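Local coordinates for protein oxalate biosynthetic component 1 (Burkholderia thailandensis, PDB 5IKY) that probably makes oxalate as a bifunctional serine hydrolase and lyase, combining an alpha/beta-hydrolase region with a TIM-barrel-like, magnesium-binding region, at residues Tyr64-Pro69 and Leu242-Gly247. Residues are numbered along the deposited sequence; the frame is centred on the assembly and turned at random.
Sequences YGYDAP and LNTPIG
Asn243 N donates to Tyr66 O (3.0 Å), forming a single isolated beta bridge at Asp67 and Leu242, whose CA atoms are 5.0 Å apart. It joins the loop between strands 60-64 and 70-71, of the N-terminal-domain family, to the segment leading into strand 246-248, which pairs antiparallel with strand 235-237, a hairpin between barrel strands 223-226 and 275-278. Leu242 CA adds a C-H...O contact to the same carbonyl oxygen.

Asn243 makes the main side-chain link. With chi1 at 60°, its CG sits between backbone N and carbonyl carbon, and the amide reaches back over the Gly65-Tyr66 backbone. ND2 donates to Gly65 O at 2.7 Å; with N-H...O at 176° the bond is nearly straight, and Gly65 O lies in the amide plane. OD1 is gripped twice, by Thr244 OG1 (3.1 Å) and by Arg155; bonds at both ends should fix the amide's rotation. Arg155 also makes a cation-pi contact with the Tyr66 ring, whose hydroxyl bonds to Leu22 O. That ring crosses the Asn243 side chain at about a right angle, their planes 43° apart. Ala68 CB packs on the Leu242-Asn243 peptide and Asn243 CB, while Thr244 CB meets the Tyr66 ring edge in plane, 3.8 Å from CE1, with Thr244 OG1 nearer, 3.5 Å from CE1.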
# COMPACT_ATOMS: atom_id res chain seq x y z
N TYR A 64 -11.95 17.71 -33.15
CA TYR A 64 -12.79 16.65 -33.70
C TYR A 64 -13.80 16.18 -32.65
O TYR A 64 -13.42 15.79 -31.55
CB TYR A 64 -11.95 15.47 -34.19
CG TYR A 64 -12.76 14.36 -34.83
CD1 TYR A 64 -13.15 14.44 -36.16
CD2 TYR A 64 -13.13 13.23 -34.11
CE1 TYR A 64 -13.89 13.43 -36.75
CE2 TYR A 64 -13.87 12.22 -34.69
CZ TYR A 64 -14.24 12.33 -36.01
OH TYR A 64 -14.98 11.32 -36.60
N GLY A 65 -15.08 16.22 -33.01
CA GLY A 65 -16.13 15.66 -32.18
C GLY A 65 -16.89 16.64 -31.30
O GLY A 65 -17.70 16.22 -30.48
N TYR A 66 -16.65 17.93 -31.48
CA TYR A 66 -17.23 18.93 -30.59
C TYR A 66 -18.28 19.83 -31.24
O TYR A 66 -18.70 20.83 -30.66
CB TYR A 66 -16.13 19.80 -29.99
CG TYR A 66 -15.38 19.12 -28.87
CD1 TYR A 66 -15.86 19.16 -27.57
CD2 TYR A 66 -14.20 18.44 -29.11
CE1 TYR A 66 -15.19 18.54 -26.54
CE2 TYR A 66 -13.51 17.81 -28.09
CZ TYR A 66 -14.01 17.86 -26.80
OH TYR A 66 -13.34 17.24 -25.78
N ASP A 67 -18.72 19.46 -32.45
CA ASP A 67 -19.69 20.27 -33.18
C ASP A 67 -21.12 20.05 -32.70
O ASP A 67 -21.48 18.96 -32.26
CB ASP A 67 -19.61 19.96 -34.68
CG ASP A 67 -18.28 20.38 -35.29
OD1 ASP A 67 -17.80 21.49 -34.97
OD2 ASP A 67 -17.73 19.61 -36.10
N ALA A 68 -21.93 21.10 -32.78
CA ALA A 68 -23.35 21.03 -32.49
C ALA A 68 -24.09 22.00 -33.40
O ALA A 68 -23.56 23.06 -33.73
CB ALA A 68 -23.62 21.34 -31.03
N PRO A 69 -25.31 21.65 -33.83
CA PRO A 69 -26.02 22.54 -34.76
C PRO A 69 -26.39 23.86 -34.11
O PRO A 69 -26.66 23.91 -32.91
CB PRO A 69 -27.27 21.74 -35.12
CG PRO A 69 -27.50 20.85 -33.95
CD PRO A 69 -26.13 20.50 -33.44
N LEU A 242 -21.08 24.26 -30.01
CA LEU A 242 -20.25 23.33 -29.25
C LEU A 242 -21.11 22.35 -28.45
O LEU A 242 -22.01 22.75 -27.72
CB LEU A 242 -19.31 24.09 -28.32
CG LEU A 242 -18.21 24.89 -29.01
CD1 LEU A 242 -17.41 25.69 -27.99
CD2 LEU A 242 -17.30 23.97 -29.81
N ASN A 243 -20.84 21.05 -28.60
CA ASN A 243 -21.64 20.03 -27.94
C ASN A 243 -21.18 19.73 -26.52
O ASN A 243 -21.71 18.83 -25.87
CB ASN A 243 -21.67 18.74 -28.77
CG ASN A 243 -20.29 18.14 -28.98
OD1 ASN A 243 -19.37 18.33 -28.18
ND2 ASN A 243 -20.14 17.38 -30.06
N THR A 244 -20.17 20.47 -26.06
CA THR A 244 -19.70 20.33 -24.69
C THR A 244 -19.62 21.69 -24.01
O THR A 244 -18.94 22.59 -24.51
CB THR A 244 -18.31 19.65 -24.64
OG1 THR A 244 -18.40 18.34 -25.21
CG2 THR A 244 -17.84 19.53 -23.20
N PRO A 245 -20.32 21.84 -22.88
CA PRO A 245 -20.35 23.12 -22.17
C PRO A 245 -19.04 23.42 -21.45
O PRO A 245 -18.26 22.51 -21.18
CB PRO A 245 -21.49 22.93 -21.16
CG PRO A 245 -21.49 21.46 -20.89
CD PRO A 245 -21.12 20.81 -22.20
N ILE A 246 -18.80 24.70 -21.16
CA ILE A 246 -17.60 25.10 -20.43
C ILE A 246 -17.86 25.16 -18.93
O ILE A 246 -18.76 25.87 -18.48
CB ILE A 246 -17.08 26.47 -20.89
CG1 ILE A 246 -16.97 26.51 -22.42
CG2 ILE A 246 -15.74 26.78 -20.24
CD1 ILE A 246 -15.93 25.57 -22.98
N GLY A 247 -17.07 24.42 -18.16
CA GLY A 247 -17.21 24.42 -16.71
C GLY A 247 -16.62 25.68 -16.10
O GLY A 247 -15.46 26.01 -16.33